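Local coordinates for protein reducing end xylose-releasing exo-oligoxylanase (Bacillus halodurans, PDB 1WU4) that hydrolyses xylooligosaccharides of three or more units with inversion of anomeric configuration, releasing xylose from the reducing end, at residues A[74-78]-A[363-367]. The protein carries 1 engineered substitution. Residues are numbered along the deposited sequence; the frame is centred on the assembly and turned at random.
Sequences YGMMM and CLYLF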
loop_
_atom_site.group_PDB
_atom_site.type_symbol
_atom_site.label_atom_id
_atom_site.label_comp_id
_atom_site.label_asym_id
_atom_site.label_seq_id
_atom_site.Cartn_x
_atom_site.Cartn_y
_atom_site.Cartn_z
ATOM N N TYR A 74 2.836 -5.119 -4.311
ATOM C CA TYR A 74 1.403 -4.911 -4.513
ATOM C C TYR A 74 0.842 -6.124 -5.254
ATOM O O TYR A 74 -0.211 -6.653 -4.898
ATOM C CB TYR A 74 1.128 -3.676 -5.378
ATOM C CG TYR A 74 1.205 -2.323 -4.699
ATOM C CD1 TYR A 74 1.350 -2.197 -3.315
ATOM C CD2 TYR A 74 1.111 -1.157 -5.458
ATOM C CE1 TYR A 74 1.402 -0.931 -2.710
ATOM C CE2 TYR A 74 1.159 0.101 -4.868
ATOM C CZ TYR A 74 1.304 0.209 -3.498
ATOM O OH TYR A 74 1.351 1.467 -2.933
ATOM N N GLY A 75 1.554 -6.543 -6.302
ATOM C CA GLY A 75 1.125 -7.678 -7.101
ATOM C C GLY A 75 0.975 -8.945 -6.288
ATOM O O GLY A 75 0.027 -9.708 -6.474
ATOM N N MET A 76 1.922 -9.182 -5.390
ATOM C CA MET A 76 1.860 -10.354 -4.534
ATOM C C MET A 76 0.654 -10.247 -3.601
ATOM O O MET A 76 -0.061 -11.222 -3.394
ATOM C CB MET A 76 3.161 -10.497 -3.741
ATOM C CG MET A 76 4.295 -11.061 -4.587
ATOM S SD MET A 76 5.924 -10.864 -3.852
ATOM C CE MET A 76 5.746 -11.827 -2.355
ATOM N N MET A 77 0.412 -9.060 -3.051
ATOM C CA MET A 77 -0.736 -8.887 -2.168
ATOM C C MET A 77 -2.033 -9.127 -2.944
ATOM O O MET A 77 -2.947 -9.789 -2.453
ATOM C CB MET A 77 -0.744 -7.483 -1.556
ATOM C CG MET A 77 -1.898 -7.242 -0.580
ATOM S SD MET A 77 -1.952 -8.418 0.792
ATOM C CE MET A 77 -0.778 -7.672 1.915
ATOM N N MET A 78 -2.110 -8.590 -4.156
ATOM C CA MET A 78 -3.296 -8.772 -4.986
ATOM C C MET A 78 -3.506 -10.252 -5.295
ATOM O O MET A 78 -4.620 -10.772 -5.185
ATOM C CB MET A 78 -3.145 -7.993 -6.294
ATOM C CG MET A 78 -3.083 -6.485 -6.105
ATOM S SD MET A 78 -2.425 -5.630 -7.554
ATOM C CE MET A 78 -2.594 -3.909 -7.043
ATOM N N CYS A 363 -3.266 0.240 -9.703
ATOM C CA CYS A 363 -2.941 -0.562 -8.526
ATOM C C CYS A 363 -3.849 -0.066 -7.402
ATOM O O CYS A 363 -4.482 -0.859 -6.707
ATOM C CB CYS A 363 -1.477 -0.388 -8.109
ATOM S SG CYS A 363 -0.292 -1.280 -9.135
ATOM N N LEU A 364 -3.913 1.253 -7.241
ATOM C CA LEU A 364 -4.758 1.856 -6.212
ATOM C C LEU A 364 -6.221 1.509 -6.475
ATOM O O LEU A 364 -6.994 1.273 -5.547
ATOM C CB LEU A 364 -4.563 3.380 -6.201
ATOM C CG LEU A 364 -3.401 3.943 -5.367
ATOM C CD1 LEU A 364 -2.132 3.135 -5.585
ATOM C CD2 LEU A 364 -3.183 5.402 -5.726
ATOM N N TYR A 365 -6.582 1.464 -7.753
ATOM C CA TYR A 365 -7.935 1.147 -8.187
ATOM C C TYR A 365 -8.322 -0.273 -7.754
ATOM O O TYR A 365 -9.376 -0.478 -7.150
ATOM C CB TYR A 365 -8.003 1.281 -9.710
ATOM C CG TYR A 365 -9.389 1.343 -10.311
ATOM C CD1 TYR A 365 -9.833 2.497 -10.958
ATOM C CD2 TYR A 365 -10.228 0.229 -10.299
ATOM C CE1 TYR A 365 -11.071 2.539 -11.587
ATOM C CE2 TYR A 365 -11.472 0.261 -10.925
ATOM C CZ TYR A 365 -11.882 1.417 -11.568
ATOM O OH TYR A 365 -13.092 1.437 -12.224
ATOM N N LEU A 366 -7.474 -1.258 -8.053
ATOM C CA LEU A 366 -7.795 -2.629 -7.674
ATOM C C LEU A 366 -7.869 -2.794 -6.159
ATOM O O LEU A 366 -8.745 -3.497 -5.658
ATOM C CB LEU A 366 -6.786 -3.623 -8.270
ATOM C CG LEU A 366 -7.032 -5.099 -7.920
ATOM C CD1 LEU A 366 -8.449 -5.506 -8.299
ATOM C CD2 LEU A 366 -6.024 -5.976 -8.645
ATOM N N PHE A 367 -6.959 -2.159 -5.424
ATOM C CA PHE A 367 -7.008 -2.266 -3.970
ATOM C C PHE A 367 -8.345 -1.733 -3.449
ATOM O O PHE A 367 -8.965 -2.340 -2.578
ATOM C CB PHE A 367 -5.857 -1.498 -3.311
ATOM C CG PHE A 367 -4.542 -2.231 -3.327
ATOM C CD1 PHE A 367 -4.474 -3.591 -3.035
ATOM C CD2 PHE A 367 -3.362 -1.546 -3.591
ATOM C CE1 PHE A 367 -3.248 -4.258 -3.005
ATOM C CE2 PHE A 367 -2.132 -2.201 -3.563
ATOM C CZ PHE A 367 -2.076 -3.559 -3.268
#
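Y74 and F367 form a T-shaped aromatic pair in the interior of the (alpha/alpha)6 barrel, where two nearly parallel helices, 69-81 and 358-372, lie side by side. The axes of the two segments come no closer than 11.2 Å. They run at 24° to each other, and the gap is bridged by side chains rather than by close backbone contact. F367 points the edge of its ring at a face of Y74. The planes are almost perpendicular, at 89°. CE2 of F367 does the touching, 3.5 Å from CD1 of Y74 and toward the rim of the tyrosine ring. CE of M78 lies over one face of the F367 ring, while Y74 meets that ring at its edge. The M78 chain is extended beyond CG, which carries the methyl there in a CH-pi contact, with CE 3.9 Å from the ring centroid. The same CE packs 3.8 Å from CB of C363. The sulfur SD touches CD2 of L366 at 3.8 Å and also lies above the F367 face, but farther off. C363 also meets the tyrosine: its CB lies 3.8 Å from CD2 of Y74, and its SG stands at the edge of that ring, a cysteine sulfur-aromatic contact. CG of M77 adds a looser contact to CE1 of F367. OH of Y74 is hydrogen-bonded to NH1 of R266. With an alanine here, the F367 edge would probably lose its aromatic face and R266 its hydroxyl partner. The Y74 side chain also lies about 4 Å from that of E70, the probable proton donor, so the cluster borders the likely catalytic centre. Further out, Y132 of helix 127-144 meets Y74 edge-to-face, F376 packs on F367, and helix 25-40 covers M78 and L366 through F40, T35 and L39.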